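Local coordinates for conjugal transfer protein-like C-terminal domain-containing protein (Enterococcus faecalis, PDB 4EC6), which is of unknown function but, with an NTF2-like C-terminal domain resembling VirB8 of type IV secretion systems, probably takes part in conjugative transfer of plasmid pIP501, at residues D58-Y63 and F138-T143; T66-Q71 and T150-L155; L123-D128 and K132-T137. All coordinates share one frame; numbering follows the deposited sequence.

Contact 1: residues D58-Y63 and F138-T143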
loop_
_atom_site.group_PDB
_atom_site.type_symbol
_atom_site.label_atom_id
_atom_site.label_comp_id
_atom_site.label_asym_id
_atom_site.label_seq_id
_atom_site.Cartn_x
_atom_site.Cartn_y
_atom_site.Cartn_z
ATOM N N ASP A 58 -2.320 -7.363 -7.501
ATOM C CA ASP A 58 -1.665 -6.145 -7.080
ATOM C C ASP A 58 -0.295 -6.415 -6.473
ATOM O O ASP A 58 0.699 -5.876 -6.926
ATOM C CB ASP A 58 -2.624 -5.471 -6.104
ATOM C CG ASP A 58 -2.031 -4.311 -5.325
ATOM O OD1 ASP A 58 -0.806 -3.994 -5.370
ATOM O OD2 ASP A 58 -2.867 -3.710 -4.623
ATOM N N THR A 59 -0.243 -7.285 -5.466
ATOM C CA THR A 59 0.994 -7.656 -4.798
ATOM C C THR A 59 1.971 -8.308 -5.750
ATOM O O THR A 59 3.168 -7.966 -5.776
ATOM C CB THR A 59 0.688 -8.599 -3.624
ATOM O OG1 THR A 59 0.018 -7.858 -2.619
ATOM C CG2 THR A 59 1.929 -9.158 -3.003
ATOM N N PHE A 60 1.489 -9.253 -6.541
ATOM C CA PHE A 60 2.352 -9.861 -7.550
ATOM C C PHE A 60 2.994 -8.767 -8.435
ATOM O O PHE A 60 4.214 -8.753 -8.668
ATOM C CB PHE A 60 1.557 -10.844 -8.401
ATOM C CG PHE A 60 2.320 -11.395 -9.544
ATOM C CD1 PHE A 60 3.241 -12.424 -9.368
ATOM C CD2 PHE A 60 2.145 -10.893 -10.796
ATOM C CE1 PHE A 60 3.967 -12.920 -10.441
ATOM C CE2 PHE A 60 2.870 -11.405 -11.870
ATOM C CZ PHE A 60 3.766 -12.420 -11.700
ATOM N N GLY A 61 2.169 -7.845 -8.915
ATOM C CA GLY A 61 2.690 -6.815 -9.781
ATOM C C GLY A 61 3.757 -5.994 -9.077
ATOM O O GLY A 61 4.746 -5.563 -9.703
ATOM N N ARG A 62 3.607 -5.786 -7.773
ATOM C CA ARG A 62 4.613 -4.993 -7.054
ATOM C C ARG A 62 5.939 -5.684 -7.037
ATOM O O ARG A 62 6.968 -5.048 -7.207
ATOM C CB ARG A 62 4.153 -4.643 -5.643
ATOM C CG ARG A 62 3.181 -3.477 -5.618
ATOM C CD ARG A 62 2.350 -3.592 -4.360
ATOM N NE ARG A 62 1.280 -2.595 -4.291
ATOM C CZ ARG A 62 1.492 -1.315 -3.947
ATOM N NH1 ARG A 62 2.723 -0.881 -3.683
ATOM N NH2 ARG A 62 0.501 -0.467 -3.891
ATOM N N TYR A 63 5.908 -7.003 -6.800
ATOM C CA TYR A 63 7.115 -7.787 -6.713
ATOM C C TYR A 63 7.828 -7.769 -8.059
ATOM O O TYR A 63 9.008 -7.383 -8.131
ATOM C CB TYR A 63 6.832 -9.178 -6.207
ATOM C CG TYR A 63 6.961 -9.295 -4.708
ATOM C CD1 TYR A 63 8.205 -9.531 -4.093
ATOM C CD2 TYR A 63 5.868 -9.112 -3.910
ATOM C CE1 TYR A 63 8.316 -9.616 -2.717
ATOM C CE2 TYR A 63 5.962 -9.168 -2.546
ATOM C CZ TYR A 63 7.170 -9.430 -1.946
ATOM O OH TYR A 63 7.182 -9.491 -0.564
ATOM N N PHE A 138 0.713 -3.474 -17.859
ATOM C CA PHE A 138 1.148 -4.746 -18.383
ATOM C C PHE A 138 0.072 -5.801 -18.093
ATOM O O PHE A 138 -0.775 -5.617 -17.228
ATOM C CB PHE A 138 2.501 -5.138 -17.826
ATOM C CG PHE A 138 2.564 -5.254 -16.330
ATOM C CD1 PHE A 138 2.343 -6.489 -15.701
ATOM C CD2 PHE A 138 2.932 -4.160 -15.533
ATOM C CE1 PHE A 138 2.440 -6.613 -14.324
ATOM C CE2 PHE A 138 3.036 -4.298 -14.138
ATOM C CZ PHE A 138 2.791 -5.513 -13.530
ATOM N N GLU A 139 0.077 -6.896 -18.821
ATOM C CA GLU A 139 -0.900 -7.962 -18.518
ATOM C C GLU A 139 -0.339 -9.113 -17.698
ATOM O O GLU A 139 0.851 -9.318 -17.642
ATOM C CB GLU A 139 -1.584 -8.423 -19.782
ATOM C CG GLU A 139 -2.152 -7.224 -20.465
ATOM C CD GLU A 139 -2.726 -7.547 -21.817
ATOM O OE1 GLU A 139 -3.032 -8.757 -22.073
ATOM O OE2 GLU A 139 -2.855 -6.575 -22.621
ATOM N N VAL A 140 -1.224 -9.871 -17.094
ATOM C CA VAL A 140 -0.877 -10.857 -16.065
ATOM C C VAL A 140 -1.877 -11.989 -16.224
ATOM O O VAL A 140 -3.009 -11.726 -16.531
ATOM C CB VAL A 140 -1.039 -10.201 -14.691
ATOM C CG1 VAL A 140 -1.218 -11.209 -13.579
ATOM C CG2 VAL A 140 0.197 -9.382 -14.419
ATOM N N GLU A 141 -1.445 -13.236 -16.109
ATOM C CA GLU A 141 -2.334 -14.390 -16.249
ATOM C C GLU A 141 -2.113 -15.334 -15.096
ATOM O O GLU A 141 -1.003 -15.422 -14.555
ATOM C CB GLU A 141 -2.147 -15.090 -17.584
ATOM C CG GLU A 141 -2.680 -14.288 -18.765
ATOM C CD GLU A 141 -2.260 -14.884 -20.114
ATOM O OE1 GLU A 141 -1.901 -16.091 -20.165
ATOM O OE2 GLU A 141 -2.251 -14.133 -21.129
ATOM N N PRO A 142 -3.188 -15.979 -14.637
ATOM C CA PRO A 142 -2.962 -16.848 -13.487
ATOM C C PRO A 142 -2.330 -18.130 -13.982
ATOM O O PRO A 142 -2.436 -18.455 -15.155
ATOM C CB PRO A 142 -4.372 -17.113 -12.961
ATOM C CG PRO A 142 -5.280 -16.917 -14.148
ATOM C CD PRO A 142 -4.627 -15.810 -14.947
ATOM N N THR A 143 -1.643 -18.811 -13.090
ATOM C CA THR A 143 -1.071 -20.110 -13.354
ATOM C C THR A 143 -1.641 -20.942 -12.241
ATOM O O THR A 143 -2.108 -20.375 -11.258
ATOM C CB THR A 143 0.478 -20.073 -13.321
ATOM O OG1 THR A 143 0.950 -19.524 -12.081
ATOM C CG2 THR A 143 0.954 -19.210 -14.419
#
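F60 turns its ring from helix 54-68 toward V140 of strand 131-142. This is the NTF2-like arrangement, in which a helix packs against an antiparallel sheet, here as in VirB8. The first torsion of F60 sets CG anti to the backbone N (174°), which carries the ring out to the strand. F60 CE2 lies 4.2 Å from V140 CG2. The methyl sits near the ring plane, so it meets an edge and not a face. The same ring also meets F147 and, edge-to-face, F160 of the second subunit.

G61 comes next. It has no side chain, and its CA is what meets F138. G61 CA is 4.0 Å from F138 CZ. The F138 ring arrives edge first, with G61 CA in its plane. F64, on the following turn of the helix, meets the F138 ring as well. The touching atoms are all carbon and the contact is buried; no hydrogen bond joins the two segments.

R62 points away from the strand and pairs with D58, one turn back. R62 NE donates to D58 OD1 at 2.7 Å, with the oxygen near the guanidinium plane and its syn lone pair in use.

Contact 2: residues T66-Q71 and T150-L155; sequences TYYFSQ and TTQPKL
Y68 OH is gripped by two waters, and each leads to the segment 150-155. The first water lies 3.0 Å from Y68 OH and accepts from Q152 NE2 at 2.9 Å. The second lies 2.6 Å from Y68 OH, at the edge of the phenol ring and in its plane. It donates to P153 O at 2.8 Å. Water thus ties one hydroxyl to a side-chain amide and a backbone carbonyl.

Y68 CG is anti to its backbone N (-173°), and the ring meets P153 from the opposite direction. P153 CG stands over one face, 3.8 Å from the centroid of the Y68 ring and 19° off the ring normal. This CH-pi contact is shifted toward the hydroxyl end, where Y68 CZ is 3.6 Å from P153 CG.

The contact joins the end of helix 54-68, and the residue just after it, to the interrupted strand 147-157, an outermost strand of the sheet in this NTF2-like domain. P153 lies in the break and L155 where the strand resumes. W95 and I136 also pack on P153, while F64 meets the Y68 ring.

F69, the first residue to leave the helical conformation, meets L155 from the opposite direction. F69 CZ lies 4.0 Å from L155 CD2, with the methyl oblique to the ring. I136 of strand 131-142 and L123 and V125 of strand 117-126 also touch F69.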
loop_
_atom_site.group_PDB
_atom_site.type_symbol
_atom_site.label_atom_id
_atom_site.label_comp_id
_atom_site.label_asym_id
_atom_site.label_seq_id
_atom_site.Cartn_x
_atom_site.Cartn_y
_atom_site.Cartn_z
ATOM N N THR A 66 9.670 -4.371 -8.702
ATOM C CA THR A 66 10.920 -4.354 -8.033
ATOM C C THR A 66 12.040 -4.944 -8.913
ATOM O O THR A 66 13.108 -4.375 -9.003
ATOM C CB THR A 66 10.723 -5.135 -6.747
ATOM O OG1 THR A 66 9.910 -4.335 -5.860
ATOM C CG2 THR A 66 12.016 -5.420 -6.096
ATOM N N TYR A 67 11.816 -6.065 -9.583
ATOM C CA TYR A 67 12.843 -6.631 -10.429
ATOM C C TYR A 67 12.923 -5.932 -11.811
ATOM O O TYR A 67 13.980 -5.675 -12.353
ATOM C CB TYR A 67 12.648 -8.149 -10.517
ATOM C CG TYR A 67 12.976 -8.784 -9.220
ATOM C CD1 TYR A 67 14.329 -8.843 -8.761
ATOM C CD2 TYR A 67 11.979 -9.266 -8.381
ATOM C CE1 TYR A 67 14.669 -9.391 -7.526
ATOM C CE2 TYR A 67 12.309 -9.813 -7.125
ATOM C CZ TYR A 67 13.651 -9.864 -6.725
ATOM O OH TYR A 67 13.976 -10.410 -5.536
ATOM N N TYR A 68 11.795 -5.578 -12.354
ATOM C CA TYR A 68 11.745 -4.890 -13.593
ATOM C C TYR A 68 12.430 -3.555 -13.488
ATOM O O TYR A 68 13.090 -3.154 -14.415
ATOM C CB TYR A 68 10.288 -4.695 -13.991
ATOM C CG TYR A 68 10.121 -4.122 -15.364
ATOM C CD1 TYR A 68 10.490 -4.873 -16.512
ATOM C CD2 TYR A 68 9.571 -2.852 -15.533
ATOM C CE1 TYR A 68 10.341 -4.338 -17.779
ATOM C CE2 TYR A 68 9.425 -2.307 -16.795
ATOM C CZ TYR A 68 9.810 -3.042 -17.887
ATOM O OH TYR A 68 9.615 -2.488 -19.078
ATOM N N PHE A 69 12.302 -2.872 -12.351
ATOM C CA PHE A 69 12.971 -1.569 -12.213
ATOM C C PHE A 69 14.372 -1.663 -11.581
ATOM O O PHE A 69 14.977 -0.644 -11.264
ATOM C CB PHE A 69 12.092 -0.530 -11.491
ATOM C CG PHE A 69 11.130 0.166 -12.405
ATOM C CD1 PHE A 69 11.477 1.377 -13.029
ATOM C CD2 PHE A 69 9.890 -0.382 -12.663
ATOM C CE1 PHE A 69 10.593 2.013 -13.885
ATOM C CE2 PHE A 69 9.018 0.234 -13.535
ATOM C CZ PHE A 69 9.368 1.417 -14.150
ATOM N N SER A 70 14.884 -2.878 -11.419
ATOM C CA SER A 70 16.205 -3.066 -10.905
ATOM C C SER A 70 17.205 -2.342 -11.812
ATOM O O SER A 70 17.041 -2.227 -13.050
ATOM C CB SER A 70 16.536 -4.538 -10.882
ATOM O OG SER A 70 17.953 -4.712 -10.955
ATOM N N GLN A 71 18.257 -1.845 -11.199
ATOM C CA GLN A 71 19.248 -1.172 -12.003
ATOM C C GLN A 71 20.475 -1.965 -12.418
ATOM O O GLN A 71 21.298 -1.414 -13.126
ATOM C CB GLN A 71 19.601 0.150 -11.380
ATOM C CG GLN A 71 18.493 1.109 -11.673
ATOM C CD GLN A 71 18.865 2.476 -11.238
ATOM O OE1 GLN A 71 18.332 2.976 -10.247
ATOM N NE2 GLN A 71 19.802 3.096 -11.951
ATOM N N THR A 150 2.543 -11.259 -19.013
ATOM C CA THR A 150 2.447 -11.752 -20.358
ATOM C C THR A 150 2.601 -10.696 -21.455
ATOM O O THR A 150 2.410 -10.996 -22.620
ATOM C CB THR A 150 1.093 -12.468 -20.588
ATOM O OG1 THR A 150 0.009 -11.558 -20.315
ATOM C CG2 THR A 150 0.945 -13.663 -19.711
ATOM N N THR A 151 2.861 -9.441 -21.120
ATOM C CA THR A 151 3.215 -8.447 -22.149
ATOM C C THR A 151 4.407 -7.650 -21.631
ATOM O O THR A 151 4.717 -7.685 -20.444
ATOM C CB THR A 151 2.096 -7.463 -22.425
ATOM O OG1 THR A 151 1.715 -6.858 -21.186
ATOM C CG2 THR A 151 0.915 -8.142 -23.026
ATOM N N GLN A 152 5.092 -6.940 -22.507
ATOM C CA GLN A 152 6.168 -6.095 -22.026
ATOM C C GLN A 152 5.504 -4.829 -21.431
ATOM O O GLN A 152 4.619 -4.311 -22.042
ATOM C CB GLN A 152 7.100 -5.741 -23.164
ATOM C CG GLN A 152 8.138 -4.757 -22.664
ATOM C CD GLN A 152 9.133 -4.398 -23.696
ATOM O OE1 GLN A 152 8.783 -4.226 -24.850
ATOM N NE2 GLN A 152 10.396 -4.274 -23.295
ATOM N N PRO A 153 5.886 -4.381 -20.215
ATOM C CA PRO A 153 5.188 -3.243 -19.597
ATOM C C PRO A 153 5.285 -1.968 -20.440
ATOM O O PRO A 153 6.341 -1.708 -20.992
ATOM C CB PRO A 153 5.940 -3.070 -18.279
ATOM C CG PRO A 153 6.466 -4.411 -17.960
ATOM C CD PRO A 153 6.874 -4.974 -19.285
ATOM N N LYS A 154 4.185 -1.225 -20.583
ATOM C CA LYS A 154 4.191 0.145 -21.170
ATOM C C LYS A 154 4.270 1.220 -20.094
ATOM O O LYS A 154 3.484 1.280 -19.134
ATOM C CB LYS A 154 2.961 0.462 -22.050
ATOM C CG LYS A 154 2.656 -0.484 -23.218
ATOM C CD LYS A 154 3.934 -1.216 -23.643
ATOM C CE LYS A 154 3.836 -1.943 -24.987
ATOM N NZ LYS A 154 5.240 -2.123 -25.482
ATOM N N LEU A 155 5.235 2.090 -20.262
ATOM C CA LEU A 155 5.457 3.171 -19.347
ATOM C C LEU A 155 4.999 4.437 -20.066
ATOM O O LEU A 155 5.371 4.633 -21.184
ATOM C CB LEU A 155 6.943 3.203 -19.075
ATOM C CG LEU A 155 7.533 3.642 -17.779
ATOM C CD1 LEU A 155 6.664 3.180 -16.600
ATOM C CD2 LEU A 155 8.925 3.029 -17.783
HETATM O O HOH W 1 11.837 -3.332 -20.981
HETATM O O HOH W 2 8.424 -0.293 -19.720
#

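Contact 3: residues L123-D128 and K132-T137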
loop_
_atom_site.group_PDB
_atom_site.type_symbol
_atom_site.label_atom_id
_atom_site.label_comp_id
_atom_site.label_asym_id
_atom_site.label_seq_id
_atom_site.Cartn_x
_atom_site.Cartn_y
_atom_site.Cartn_z
ATOM N N LEU A 123 3.602 5.444 -10.686
ATOM C CA LEU A 123 4.938 5.403 -10.140
ATOM C C LEU A 123 5.515 6.804 -10.014
ATOM O O LEU A 123 5.198 7.706 -10.798
ATOM C CB LEU A 123 5.830 4.591 -11.073
ATOM C CG LEU A 123 5.356 3.261 -11.648
ATOM C CD1 LEU A 123 6.331 2.690 -12.665
ATOM C CD2 LEU A 123 5.204 2.260 -10.516
ATOM N N ASN A 124 6.356 6.996 -9.025
ATOM C CA ASN A 124 7.252 8.124 -9.064
ATOM C C ASN A 124 8.571 7.496 -9.463
ATOM O O ASN A 124 9.127 6.678 -8.697
ATOM C CB ASN A 124 7.417 8.791 -7.696
ATOM C CG ASN A 124 6.173 9.567 -7.240
ATOM O OD1 ASN A 124 5.432 10.159 -8.050
ATOM N ND2 ASN A 124 5.957 9.599 -5.904
ATOM N N VAL A 125 9.058 7.833 -10.656
ATOM C CA VAL A 125 10.436 7.472 -11.012
ATOM C C VAL A 125 11.359 8.687 -10.986
ATOM O O VAL A 125 10.935 9.849 -11.093
ATOM C CB VAL A 125 10.564 6.610 -12.310
ATOM C CG1 VAL A 125 9.457 5.581 -12.357
ATOM C CG2 VAL A 125 10.496 7.435 -13.571
ATOM N N SER A 126 12.624 8.384 -10.813
ATOM C CA SER A 126 13.655 9.395 -10.662
ATOM C C SER A 126 14.752 9.065 -11.679
ATOM O O SER A 126 15.181 7.904 -11.806
ATOM C CB SER A 126 14.161 9.364 -9.222
ATOM O OG SER A 126 15.258 10.214 -9.021
ATOM N N VAL A 127 15.161 10.071 -12.442
ATOM C CA VAL A 127 16.174 9.853 -13.475
ATOM C C VAL A 127 17.520 10.523 -13.178
ATOM O O VAL A 127 18.562 9.875 -13.284
ATOM C CB VAL A 127 15.653 10.176 -14.901
ATOM C CG1 VAL A 127 16.813 10.298 -15.879
ATOM C CG2 VAL A 127 14.664 9.103 -15.364
ATOM N N ASP A 128 17.503 11.794 -12.791
ATOM C CA ASP A 128 18.739 12.515 -12.513
ATOM C C ASP A 128 18.726 13.046 -11.106
ATOM O O ASP A 128 19.597 13.820 -10.739
ATOM C CB ASP A 128 18.857 13.731 -13.439
ATOM C CG ASP A 128 18.397 13.444 -14.859
ATOM O OD1 ASP A 128 19.127 12.732 -15.587
ATOM O OD2 ASP A 128 17.317 13.952 -15.253
ATOM N N LYS A 132 9.364 12.299 -11.622
ATOM C CA LYS A 132 8.101 12.534 -12.332
ATOM C C LYS A 132 7.153 11.372 -12.138
ATOM O O LYS A 132 7.575 10.244 -11.836
ATOM C CB LYS A 132 8.316 12.838 -13.836
ATOM C CG LYS A 132 8.964 11.710 -14.640
ATOM C CD LYS A 132 9.289 12.087 -16.082
ATOM C CE LYS A 132 8.085 12.661 -16.826
ATOM N NZ LYS A 132 8.184 12.495 -18.310
HETATM N N MSE A 133 5.876 11.678 -12.293
HETATM C CA MSE A 133 4.801 10.715 -12.237
HETATM C C MSE A 133 4.701 9.920 -13.519
HETATM O O MSE A 133 4.610 10.479 -14.596
HETATM C CB MSE A 133 3.521 11.506 -12.087
HETATM C CG MSE A 133 3.045 11.390 -10.656
HETATM SE SE MSE A 133 1.142 11.988 -10.511
HETATM C CE MSE A 133 0.461 10.209 -10.040
ATOM N N GLN A 134 4.705 8.596 -13.416
ATOM C CA GLN A 134 4.426 7.773 -14.579
ATOM C C GLN A 134 3.361 6.727 -14.276
ATOM O O GLN A 134 3.099 6.394 -13.130
ATOM C CB GLN A 134 5.715 7.118 -15.126
ATOM C CG GLN A 134 6.662 8.143 -15.740
ATOM C CD GLN A 134 7.545 7.580 -16.837
ATOM O OE1 GLN A 134 8.626 7.021 -16.583
ATOM N NE2 GLN A 134 7.128 7.783 -18.075
ATOM N N LYS A 135 2.707 6.265 -15.327
ATOM C CA LYS A 135 1.878 5.079 -15.276
ATOM C C LYS A 135 2.536 3.906 -16.035
ATOM O O LYS A 135 3.195 4.094 -17.055
ATOM C CB LYS A 135 0.500 5.371 -15.824
ATOM C CG LYS A 135 -0.263 4.122 -16.139
ATOM C CD LYS A 135 -1.727 4.371 -15.911
ATOM C CE LYS A 135 -2.400 4.945 -17.131
ATOM N NZ LYS A 135 -3.749 5.425 -16.676
ATOM N N ILE A 136 2.397 2.718 -15.470
ATOM C CA ILE A 136 2.872 1.506 -16.079
ATOM C C ILE A 136 1.712 0.503 -16.175
ATOM O O ILE A 136 0.972 0.316 -15.220
ATOM C CB ILE A 136 4.071 0.927 -15.311
ATOM C CG1 ILE A 136 4.768 -0.073 -16.199
ATOM C CG2 ILE A 136 3.668 0.329 -13.963
ATOM C CD1 ILE A 136 6.101 -0.500 -15.666
ATOM N N THR A 137 1.582 -0.090 -17.366
ATOM C CA THR A 137 0.547 -1.036 -17.731
ATOM C C THR A 137 1.233 -2.330 -18.255
ATOM O O THR A 137 2.235 -2.292 -18.958
ATOM C CB THR A 137 -0.301 -0.406 -18.840
ATOM O OG1 THR A 137 -0.582 0.928 -18.454
ATOM C CG2 THR A 137 -1.635 -1.106 -19.042
#
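L123 keeps CG beside its backbone N (chi1 -45°), anti to the carbonyl carbon, and I136 holds CG1 anti to its backbone N. The I136 torsion places CG2 between its backbone N and carbonyl carbon. These settings bring L123 CD1 to 3.8 Å from I136 CG2, with the two side chains crossing at a slant. V125 likewise has CG2 between its backbone N and carbonyl carbon. This methyl touches Q134 OE1 at 3.6 Å.

The backbones pair as an antiparallel beta hairpin made of strands 117-126 and 131-142, the middle two strands of the four-stranded sheet. L123 and Q134 form a hydrogen-bonded pair. L123 N donates to Q134 O at 2.7 Å, and Q134 N donates to L123 O at 2.8 Å. Both N-H...O angles are nearly straight (169°), although each donor is tilted from the carbonyl plane.

V125 and K132 form the other hydrogen-bonded pair. V125 N reaches K132 O at 3.1 Å, and K132 N reaches V125 O at 3.0 Å. The first of these has the more bent N-H...O angle (146°). N124 and M133 stand between them as a non-hydrogen-bonded pair. Here M133 CA makes a CA-H...O contact with L123 O at 3.4 Å, and N124 CA makes a similar one with K132 O.

L123, V125, K132 and Q134 share one face of the sheet, and I136 packs on L123 there. L155 and D157 touch Q134, and K132 NZ makes a salt bridge with D157. N124 and M133 lie on the other face, which meets the third subunit. M133 is selenomethionine. Its CG rests 3.7 Å from N124 OD1, and that oxygen is hydrogen-bonded to the hydroxyl of Y63 of the third subunit.

Contacts 1 and 2 share helix 54-68, and all three reach one antiparallel sheet. The centres of contacts 1 and 2 are about 11 Å apart. The centres of contacts 2 and 3 are about 12 Å apart. The centres of contacts 1 and 3 are about 19 Å apart. Along the chain 58-63 and 66-71 come first, then hairpin 123-137, then 138-143 and 150-155. Strand 131-142 serves contacts 1 and 3, while its neighbour 147-157 serves contact 2. E139 and T150 link contacts 1 and 2; T137 and K154 link 2 and 3. Contacts 1 and 2 set helix 54-68 and the residues after it on one face of the sheet. Contact 3 pairs its middle strands, and its other face meets another subunit.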